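Putative transcriptional regulator (Streptomyces coelicolor A3, PDB 2PQQ) probably acts as a cAMP-responsive, DNA-binding transcription factor of the CRP family, of which this chain is the N-terminal, cyclic nucleotide-binding part. Local coordinates at residues 3-6 with 7-11; 32-35 with 36-39; 110-113 with 114-118. One frame throughout, in Å; residues are numbered along the deposited sequence.

Contact 1: residues 3-6 with 7-11; sequences MDDV and LRRNP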
HETATM    1  N   MSE A   3       0.991  35.495  -0.715  1.00 45.48           N
HETATM    2  CA  MSE A   3       0.572  35.690   0.666  1.00 45.18           C
HETATM    3  C   MSE A   3       0.630  34.406   1.504  1.00 43.92           C
HETATM    4  O   MSE A   3       1.365  34.318   2.498  1.00 44.50           O
HETATM    5  CB  MSE A   3      -0.854  36.267   0.655  1.00 45.83           C
HETATM    6  CG  MSE A   3      -1.416  36.564   2.013  1.00 48.17           C
HETATM    7 SE   MSE A   3      -0.036  37.452   3.037  0.30 52.97          SE
HETATM    8  CE  MSE A   3      -0.398  39.272   2.424  1.00 53.52           C
ATOM      9  N   ASP A   4      -0.135  33.410   1.083  1.00 42.16           N
ATOM     10  CA  ASP A   4      -0.308  32.193   1.866  1.00 40.87           C
ATOM     11  C   ASP A   4       0.233  30.958   1.137  1.00 39.80           C
ATOM     12  O   ASP A   4      -0.257  29.843   1.314  1.00 38.35           O
ATOM     13  CB  ASP A   4      -1.783  32.036   2.268  1.00 40.86           C
ATOM     14  CG  ASP A   4      -2.273  33.188   3.152  1.00 41.87           C
ATOM     15  OD1 ASP A   4      -1.548  33.544   4.109  1.00 42.46           O
ATOM     16  OD2 ASP A   4      -3.374  33.733   2.891  1.00 42.27           O
ATOM     17  N   ASP A   5       1.279  31.176   0.351  1.00 38.91           N
ATOM     18  CA  ASP A   5       1.883  30.119  -0.429  1.00 39.14           C
ATOM     19  C   ASP A   5       2.382  29.041   0.502  1.00 38.29           C
ATOM     20  O   ASP A   5       2.249  27.865   0.180  1.00 38.45           O
ATOM     21  CB  ASP A   5       3.018  30.645  -1.336  1.00 39.37           C
ATOM     22  CG  ASP A   5       3.662  29.537  -2.184  1.00 42.11           C
ATOM     23  OD1 ASP A   5       4.872  29.632  -2.465  1.00 44.01           O
ATOM     24  OD2 ASP A   5       2.970  28.563  -2.571  1.00 45.76           O
ATOM     25  N   VAL A   6       2.910  29.436   1.668  1.00 37.70           N
ATOM     26  CA  VAL A   6       3.368  28.458   2.679  1.00 37.56           C
ATOM     27  C   VAL A   6       2.301  27.437   3.055  1.00 37.77           C
ATOM     28  O   VAL A   6       2.628  26.299   3.428  1.00 37.56           O
ATOM     29  CB  VAL A   6       3.967  29.138   3.947  1.00 38.09           C
ATOM     30  CG1 VAL A   6       2.879  29.700   4.860  1.00 36.58           C
ATOM     31  CG2 VAL A   6       4.920  28.168   4.720  1.00 37.84           C
ATOM     32  N   LEU A   7       1.026  27.832   2.959  1.00 36.95           N
ATOM     33  CA  LEU A   7      -0.053  26.945   3.369  1.00 37.27           C
ATOM     34  C   LEU A   7      -0.486  25.998   2.261  1.00 37.39           C
ATOM     35  O   LEU A   7      -1.264  25.084   2.504  1.00 38.14           O
ATOM     36  CB  LEU A   7      -1.253  27.739   3.893  1.00 36.61           C
ATOM     37  CG  LEU A   7      -0.994  28.684   5.071  1.00 37.22           C
ATOM     38  CD1 LEU A   7      -2.288  29.413   5.436  1.00 36.33           C
ATOM     39  CD2 LEU A   7      -0.397  27.945   6.295  1.00 37.03           C
ATOM     40  N   ARG A   8       0.023  26.204   1.054  1.00 37.42           N
ATOM     41  CA  ARG A   8      -0.457  25.448  -0.096  1.00 37.62           C
ATOM     42  C   ARG A   8       0.530  24.421  -0.663  1.00 37.66           C
ATOM     43  O   ARG A   8       0.204  23.717  -1.624  1.00 37.48           O
ATOM     44  CB  ARG A   8      -0.907  26.413  -1.186  1.00 37.75           C
ATOM     45  CG  ARG A   8      -2.158  27.213  -0.790  1.00 37.33           C
ATOM     46  CD  ARG A   8      -2.733  27.907  -2.038  1.00 36.03           C
ATOM     47  NE  ARG A   8      -1.793  28.828  -2.673  1.00 36.82           N
ATOM     48  CZ  ARG A   8      -1.702  30.126  -2.393  1.00 37.62           C
ATOM     49  NH1 ARG A   8      -2.474  30.661  -1.449  1.00 36.61           N
ATOM     50  NH2 ARG A   8      -0.820  30.877  -3.041  1.00 34.73           N
ATOM     51  N   ARG A   9       1.716  24.326  -0.069  1.00 37.82           N
ATOM     52  CA  ARG A   9       2.734  23.363  -0.519  1.00 38.31           C
ATOM     53  C   ARG A   9       2.538  21.981   0.112  1.00 38.29           C
ATOM     54  O   ARG A   9       3.425  21.430   0.778  1.00 38.25           O
ATOM     55  CB  ARG A   9       4.146  23.921  -0.316  1.00 38.34           C
ATOM     56  CG  ARG A   9       4.428  25.168  -1.158  1.00 39.89           C
ATOM     57  CD  ARG A   9       4.297  24.864  -2.669  1.00 44.09           C
ATOM     58  NE  ARG A   9       4.714  25.975  -3.529  1.00 45.45           N
ATOM     59  CZ  ARG A   9       5.012  25.856  -4.826  1.00 48.24           C
ATOM     60  NH1 ARG A   9       4.945  24.669  -5.429  1.00 49.03           N
ATOM     61  NH2 ARG A   9       5.388  26.921  -5.530  1.00 47.09           N
ATOM     62  N   ASN A  10       1.360  21.419  -0.126  1.00 38.24           N
ATOM     63  CA  ASN A  10       0.948  20.169   0.493  1.00 38.66           C
ATOM     64  C   ASN A  10      -0.308  19.642  -0.216  1.00 39.47           C
ATOM     65  O   ASN A  10      -1.063  20.426  -0.796  1.00 39.66           O
ATOM     66  CB  ASN A  10       0.687  20.395   1.981  1.00 38.66           C
ATOM     67  CG  ASN A  10      -0.549  21.260   2.240  1.00 38.01           C
ATOM     68  OD1 ASN A  10      -1.671  20.757   2.229  1.00 37.67           O
ATOM     69  ND2 ASN A  10      -0.342  22.554   2.524  1.00 36.54           N
ATOM     70  N   PRO A  11      -0.534  18.320  -0.177  1.00 39.72           N
ATOM     71  CA  PRO A  11      -1.635  17.647  -0.873  1.00 40.04           C
ATOM     72  C   PRO A  11      -3.046  17.956  -0.337  1.00 39.65           C
ATOM     73  O   PRO A  11      -4.036  17.528  -0.940  1.00 40.70           O
ATOM     74  CB  PRO A  11      -1.328  16.157  -0.641  1.00 40.22           C
ATOM     75  CG  PRO A  11       0.143  16.121  -0.293  1.00 40.62           C
ATOM     76  CD  PRO A  11       0.313  17.351   0.533  1.00 40.64           C
TER
HETATM   77  O   HOH W   1       2.342  23.673   3.060  1.00 30.81           O
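Asp-5 reaches forward along the chain to Arg-9, and the two form a salt bridge with OD2 3.3 Å from NE. As a hydrogen bond it is weak, the N-H meeting the oxygen at 130°, and the carboxylate and guanidinium planes stand 59° apart. The aspartate gets there because its CG lies anti to the backbone N (chi1 -179°), while the arginine chain folds back at chi2. Arg-8 treats the same segment differently. Its guanidinium spreads flat over the backbone, with Asp-4 O and Asp-5 CA on one face; NH2 is hydrogen-bonded to Gly-1 O and NH1 to Ser-21 OG. With Asp-5 OD2 4.5 Å from Arg-8 NH2 and well off the guanidinium plane, that pair shares charge attraction alone.

Leu-7 N to Asp-4 O and Arg-8 N to Asp-5 O, i to i+3 bonds of 2.9 Å, hold the backbone in two overlapping turns, and an inverse gamma turn centred on Arg-9 follows. Further on, a water links Val-6 O (2.7 Å) to Asn-10 ND2 (3.0 Å), and the same amide nitrogen makes a weak bond to Leu-7 O; Asn-10 OD1 accepts from Leu-12 N and Phe-13 N. Among apolar side chains, Val-6 CG1 lies 4.0 Å from its neighbour Leu-7 CD2.

Such local turns illustrate how an N-terminal segment can be laid against the helix that follows it. Leu-7 packs on Leu-24 and Arg-25 of helix 18-27 and on Met-28 just beyond it, Asp-4 touches Ser-21 and Arg-25, and Val-6 and Arg-9 rest on Ser-77, shortly before strand 79-80.

Contact 2: residues 32-35 with 36-39; sequences TLAR and GDTL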
ATOM      1  N   THR A  32       4.857  28.605  18.994  1.00 38.34           N
ATOM      2  CA  THR A  32       6.315  28.717  18.910  1.00 38.70           C
ATOM      3  C   THR A  32       6.971  27.835  19.970  1.00 37.55           C
ATOM      4  O   THR A  32       6.570  27.823  21.131  1.00 38.29           O
ATOM      5  CB  THR A  32       6.819  30.214  18.932  1.00 39.06           C
ATOM      6  OG1 THR A  32       8.220  30.286  19.266  1.00 41.20           O
ATOM      7  CG2 THR A  32       6.025  31.028  19.927  1.00 39.94           C
ATOM      8  N   LEU A  33       7.948  27.059  19.528  1.00 36.17           N
ATOM      9  CA  LEU A  33       8.646  26.127  20.378  1.00 34.80           C
ATOM     10  C   LEU A  33      10.090  26.579  20.496  1.00 34.18           C
ATOM     11  O   LEU A  33      10.660  27.040  19.521  1.00 34.44           O
ATOM     12  CB  LEU A  33       8.635  24.743  19.736  1.00 34.11           C
ATOM     13  CG  LEU A  33       7.332  24.096  19.335  1.00 33.35           C
ATOM     14  CD1 LEU A  33       7.632  22.774  18.630  1.00 31.03           C
ATOM     15  CD2 LEU A  33       6.526  23.887  20.588  1.00 34.04           C
ATOM     16  N   ALA A  34      10.660  26.453  21.689  1.00 33.88           N
ATOM     17  CA  ALA A  34      12.108  26.523  21.870  1.00 34.13           C
ATOM     18  C   ALA A  34      12.716  25.153  21.568  1.00 33.93           C
ATOM     19  O   ALA A  34      12.031  24.128  21.626  1.00 33.77           O
ATOM     20  CB  ALA A  34      12.455  26.934  23.291  1.00 34.40           C
ATOM     21  N   ARG A  35      14.003  25.135  21.260  1.00 33.85           N
ATOM     22  CA  ARG A  35      14.728  23.887  21.020  0.50 34.03           C
ATOM     23  C   ARG A  35      14.558  22.912  22.191  1.00 33.76           C
ATOM     24  O   ARG A  35      14.687  23.293  23.367  1.00 33.91           O
ATOM     25  CB  ARG A  35      16.206  24.191  20.761  0.50 33.75           C
ATOM     26  CG  ARG A  35      17.101  22.975  20.584  0.50 34.68           C
ATOM     27  CD  ARG A  35      18.572  23.386  20.442  0.50 35.09           C
ATOM     28  NE  ARG A  35      19.032  23.313  19.055  0.50 38.14           N
ATOM     29  CZ  ARG A  35      19.267  24.359  18.262  0.50 39.18           C
ATOM     30  NH1 ARG A  35      19.102  25.599  18.702  0.50 39.77           N
ATOM     31  NH2 ARG A  35      19.682  24.159  17.018  0.50 39.28           N
ATOM     32  N   GLY A  36      14.260  21.655  21.869  1.00 33.26           N
ATOM     33  CA  GLY A  36      14.033  20.642  22.882  1.00 33.73           C
ATOM     34  C   GLY A  36      12.618  20.645  23.454  1.00 33.76           C
ATOM     35  O   GLY A  36      12.272  19.775  24.258  1.00 33.73           O
ATOM     36  N   ASP A  37      11.805  21.631  23.075  1.00 34.20           N
ATOM     37  CA  ASP A  37      10.371  21.612  23.399  1.00 34.98           C
ATOM     38  C   ASP A  37       9.716  20.460  22.663  1.00 34.95           C
ATOM     39  O   ASP A  37      10.126  20.136  21.549  1.00 35.37           O
ATOM     40  CB  ASP A  37       9.685  22.911  22.969  1.00 35.02           C
ATOM     41  CG  ASP A  37       9.788  24.018  24.021  1.00 36.55           C
ATOM     42  OD1 ASP A  37      10.433  23.814  25.062  1.00 32.95           O
ATOM     43  OD2 ASP A  37       9.202  25.101  23.793  1.00 39.47           O
ATOM     44  N   THR A  38       8.711  19.838  23.277  1.00 34.85           N
ATOM     45  CA  THR A  38       7.943  18.827  22.581  1.00 34.97           C
ATOM     46  C   THR A  38       6.636  19.434  22.090  1.00 34.25           C
ATOM     47  O   THR A  38       5.917  20.089  22.852  1.00 32.84           O
ATOM     48  CB  THR A  38       7.664  17.553  23.428  1.00 35.64           C
ATOM     49  OG1 THR A  38       6.482  17.746  24.214  1.00 39.50           O
ATOM     50  CG2 THR A  38       8.828  17.200  24.335  1.00 34.86           C
ATOM     51  N   LEU A  39       6.350  19.241  20.801  1.00 33.55           N
ATOM     52  CA  LEU A  39       5.076  19.664  20.208  1.00 32.49           C
ATOM     53  C   LEU A  39       3.894  18.846  20.745  1.00 33.04           C
ATOM     54  O   LEU A  39       2.819  19.382  21.097  1.00 33.84           O
ATOM     55  CB  LEU A  39       5.140  19.517  18.679  1.00 32.08           C
ATOM     56  CG  LEU A  39       3.947  19.998  17.860  1.00 30.30           C
ATOM     57  CD1 LEU A  39       3.715  21.485  18.105  1.00 31.55           C
ATOM     58  CD2 LEU A  39       4.187  19.738  16.382  1.00 31.90           C
TER
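Ala-34 and Asp-37 hold each other by two hydrogen bonds, both 2.9 Å: the amide of Ala-34 gives its hydrogen to Asp-37 OD2, and the amide of Asp-37 returns one to Ala-34 O. The carboxylate is approached from well above its plane, 64° out of it, so the N-H comes to OD2 over a face of the group rather than in its plane. The first torsion of Asp-37 (chi1 -86°) keeps CG beside its own backbone N, which folds the acid back over the preceding turn. There OD2 also comes within 3.6 Å of Leu-33 CA, and the methyl of Ala-34 sits near the same oxygen.

The second of these bonds closes a type II beta turn, with Arg-35 and Gly-36 at its corners. Gly-36 has a positive phi of 83°, where a side chain would run into the carbonyl oxygen of Arg-35; glycine at this third position is the textbook choice. Here the turn carries the chain from strand 29-33 to strand 38-40, which belong to different sheets of the cyclic nucleotide-binding domain, a beta-roll of the cupin clan.

Beneath the polar bonds the contact becomes apolar. Leu-33 CB lies 3.9 Å from Asp-37 CB, so the aliphatic root of the acid borders the leucine. Farther along, Leu-33 CD1 approaches Leu-39 CB at 4.1 Å, the two side chains crossing at about a right angle. Both leucines also touch Leu-103 of strand 101-107, while Gly-36 and Asp-37 make backbone hydrogen bonds to Ala-97 and Leu-39 makes one to Gly-95, tying the far side of the turn to strand 94-97.

Contact 3: residues 110-113 with 114-118; sequences DLQP and WLNVR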
ATOM      1  N   ASP A 110     -12.099  24.049  14.677  1.00 38.23           N
ATOM      2  CA  ASP A 110     -12.107  25.248  13.832  1.00 39.23           C
ATOM      3  C   ASP A 110     -12.660  24.998  12.443  1.00 39.05           C
ATOM      4  O   ASP A 110     -12.796  25.924  11.623  1.00 39.16           O
ATOM      5  CB  ASP A 110     -10.683  25.763  13.648  1.00 39.94           C
ATOM      6  CG  ASP A 110     -10.010  26.069  14.942  1.00 42.53           C
ATOM      7  OD1 ASP A 110     -10.676  26.607  15.855  1.00 41.84           O
ATOM      8  OD2 ASP A 110      -8.795  25.776  15.029  1.00 45.19           O
ATOM      9  N   LEU A 111     -12.936  23.740  12.153  1.00 39.11           N
ATOM     10  CA  LEU A 111     -13.375  23.354  10.830  1.00 39.02           C
ATOM     11  C   LEU A 111     -14.805  23.777  10.555  1.00 38.03           C
ATOM     12  O   LEU A 111     -15.107  24.353   9.511  1.00 38.28           O
ATOM     13  CB  LEU A 111     -13.242  21.829  10.706  1.00 39.23           C
ATOM     14  CG  LEU A 111     -13.024  21.160   9.364  1.00 41.91           C
ATOM     15  CD1 LEU A 111     -11.958  21.881   8.510  1.00 40.35           C
ATOM     16  CD2 LEU A 111     -12.673  19.662   9.651  1.00 38.54           C
ATOM     17  N   GLN A 112     -15.715  23.447  11.466  1.00 37.32           N
ATOM     18  CA  GLN A 112     -17.114  23.805  11.273  1.00 36.95           C
ATOM     19  C   GLN A 112     -17.368  25.305  11.032  1.00 35.58           C
ATOM     20  O   GLN A 112     -18.131  25.661  10.119  1.00 35.32           O
ATOM     21  CB  GLN A 112     -17.994  23.322  12.448  1.00 38.39           C
ATOM     22  CG  GLN A 112     -19.398  23.102  12.007  1.00 41.35           C
ATOM     23  CD  GLN A 112     -19.431  22.373  10.672  1.00 44.90           C
ATOM     24  OE1 GLN A 112     -19.806  22.941   9.644  1.00 50.08           O
ATOM     25  NE2 GLN A 112     -19.001  21.131  10.674  1.00 46.45           N
ATOM     26  N   PRO A 113     -16.765  26.190  11.853  1.00 34.52           N
ATOM     27  CA  PRO A 113     -16.983  27.611  11.573  1.00 34.32           C
ATOM     28  C   PRO A 113     -16.464  28.003  10.188  1.00 34.58           C
ATOM     29  O   PRO A 113     -17.042  28.852   9.544  1.00 33.91           O
ATOM     30  CB  PRO A 113     -16.157  28.308  12.652  1.00 34.44           C
ATOM     31  CG  PRO A 113     -16.104  27.292  13.774  1.00 34.95           C
ATOM     32  CD  PRO A 113     -15.915  26.006  13.039  1.00 33.88           C
ATOM     33  N   TRP A 114     -15.352  27.416   9.763  1.00 35.69           N
ATOM     34  CA  TRP A 114     -14.824  27.745   8.450  1.00 36.96           C
ATOM     35  C   TRP A 114     -15.776  27.267   7.365  1.00 37.56           C
ATOM     36  O   TRP A 114     -16.163  28.046   6.500  1.00 37.19           O
ATOM     37  CB  TRP A 114     -13.412  27.199   8.287  1.00 37.67           C
ATOM     38  CG  TRP A 114     -12.766  27.493   6.964  1.00 38.05           C
ATOM     39  CD1 TRP A 114     -13.091  28.501   6.051  1.00 38.87           C
ATOM     40  CD2 TRP A 114     -11.661  26.794   6.410  1.00 37.73           C
ATOM     41  NE1 TRP A 114     -12.244  28.427   4.964  1.00 39.01           N
ATOM     42  CE2 TRP A 114     -11.349  27.408   5.171  1.00 38.07           C
ATOM     43  CE3 TRP A 114     -10.892  25.705   6.842  1.00 38.18           C
ATOM     44  CZ2 TRP A 114     -10.310  26.952   4.359  1.00 40.02           C
ATOM     45  CZ3 TRP A 114      -9.855  25.255   6.028  1.00 39.24           C
ATOM     46  CH2 TRP A 114      -9.588  25.874   4.795  1.00 37.76           C
ATOM     47  N   LEU A 115     -16.213  26.009   7.446  1.00 39.04           N
ATOM     48  CA  LEU A 115     -17.192  25.482   6.473  1.00 40.19           C
ATOM     49  C   LEU A 115     -18.496  26.275   6.450  1.00 40.63           C
ATOM     50  O   LEU A 115     -19.080  26.457   5.387  1.00 40.52           O
ATOM     51  CB  LEU A 115     -17.481  23.992   6.690  1.00 40.53           C
ATOM     52  CG  LEU A 115     -16.286  23.036   6.764  1.00 43.31           C
ATOM     53  CD1 LEU A 115     -16.790  21.567   6.781  1.00 44.66           C
ATOM     54  CD2 LEU A 115     -15.270  23.268   5.638  1.00 43.59           C
ATOM     55  N   ASN A 116     -18.929  26.761   7.611  1.00 40.96           N
ATOM     56  CA  ASN A 116     -20.125  27.608   7.717  1.00 41.83           C
ATOM     57  C   ASN A 116     -19.984  28.952   7.017  1.00 41.64           C
ATOM     58  O   ASN A 116     -20.942  29.467   6.471  1.00 42.59           O
ATOM     59  CB  ASN A 116     -20.481  27.852   9.186  1.00 42.21           C
ATOM     60  CG  ASN A 116     -20.990  26.601   9.881  1.00 44.29           C
ATOM     61  OD1 ASN A 116     -21.514  26.657  11.003  1.00 45.48           O
ATOM     62  ND2 ASN A 116     -20.820  25.458   9.227  1.00 45.21           N
ATOM     63  N   VAL A 117     -18.789  29.522   7.055  1.00 40.82           N
ATOM     64  CA  VAL A 117     -18.506  30.785   6.375  1.00 40.75           C
ATOM     65  C   VAL A 117     -18.326  30.580   4.861  1.00 40.57           C
ATOM     66  O   VAL A 117     -18.671  31.453   4.051  1.00 38.59           O
ATOM     67  CB  VAL A 117     -17.242  31.438   7.007  1.00 40.70           C
ATOM     68  CG1 VAL A 117     -16.612  32.458   6.097  1.00 41.16           C
ATOM     69  CG2 VAL A 117     -17.595  32.046   8.365  1.00 39.08           C
ATOM     70  N   ARG A 118     -17.779  29.422   4.492  1.00 40.51           N
ATOM     71  CA  ARG A 118     -17.348  29.171   3.111  1.00 41.34           C
ATOM     72  C   ARG A 118     -17.610  27.707   2.743  1.00 41.61           C
ATOM     73  O   ARG A 118     -16.709  26.856   2.783  1.00 41.32           O
ATOM     74  CB  ARG A 118     -15.878  29.535   2.953  1.00 41.66           C
ATOM     75  CG  ARG A 118     -15.308  29.495   1.500  1.00 45.12           C
ATOM     76  CD  ARG A 118     -16.082  30.333   0.504  1.00 49.03           C
ATOM     77  NE  ARG A 118     -16.485  31.635   1.039  1.00 54.49           N
ATOM     78  CZ  ARG A 118     -17.630  32.249   0.727  1.00 56.70           C
ATOM     79  NH1 ARG A 118     -18.504  31.673  -0.098  1.00 57.26           N
ATOM     80  NH2 ARG A 118     -17.909  33.437   1.256  1.00 58.03           N
TER
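Trp-114 sets its indole obliquely against Leu-111, CE3 being 4.3 Å from the leucine's CD1, and Leu-24 and Val-121, from the helices 18-27 and 120-139, touch the same tryptophan side chain. With CG anti to the backbone N (chi1 -180°), the indole swings away from its own helix, and its NE1 is hydrogen-bonded to Glu-23 OE1. The other flat groups are the amides of Gln-112 and Asn-116, one helical turn apart and inclined at 44° to each other. Asn-116 ND2 gives a weak bond to Gln-112 OE1, bent to 119°, and the position of that oxygen is itself less certain. On the other end of the glutamine amide, NE2 donates to Pro-119 O of the second subunit.

Behind the side chains run the i to i+4 backbone bonds of helix 111-117. The one from Trp-114 N to Asp-110 O is weak at 3.5 Å. Leu-115 N to Leu-111 O is 2.9 Å, Asn-116 N to Gln-112 O is also 2.9 Å, and Val-117 N to Pro-113 O is 3.1 Å. Pro-113 has no N-H to give, yet its carbonyl still accepts from Val-117 N. Leu-115 lays its CG over Leu-111 O, 3.3 Å away, and then packs on Val-121 and Ala-122 as well as on Ala-122 of the second subunit.

Were Gln-112 an alanine, Pro-119 O of the second subunit would probably lose this donor, and Thr-123 of that subunit the side chain packed on it. The chemistry thus divides the short helix: the indole ties it to a glutamate of its own chain, whereas the glutamine amide takes part in the interface between subunits.

The three contacts follow one another along the chain without overlap: contact 1 in the N-terminal segment before helix 18-27, contact 2 at the turn between strands 29-33 and 38-40, and contact 3 in helix 111-117 after the last strand. None touches another. Centres of contacts 1 and 3 lie about 19 Å apart, those of 1 and 2 about 23 Å, and those of 2 and 3 about 29 Å. Contacts 1 and 3 both pack against helix 18-27, Leu-24 meeting Leu-7 and Trp-114. Contact 2 instead belongs to the beta-roll. The N-terminal segment and helix 111-117 thus lie against one helix, away from that turn; of the three, contact 3 alone reaches the second subunit.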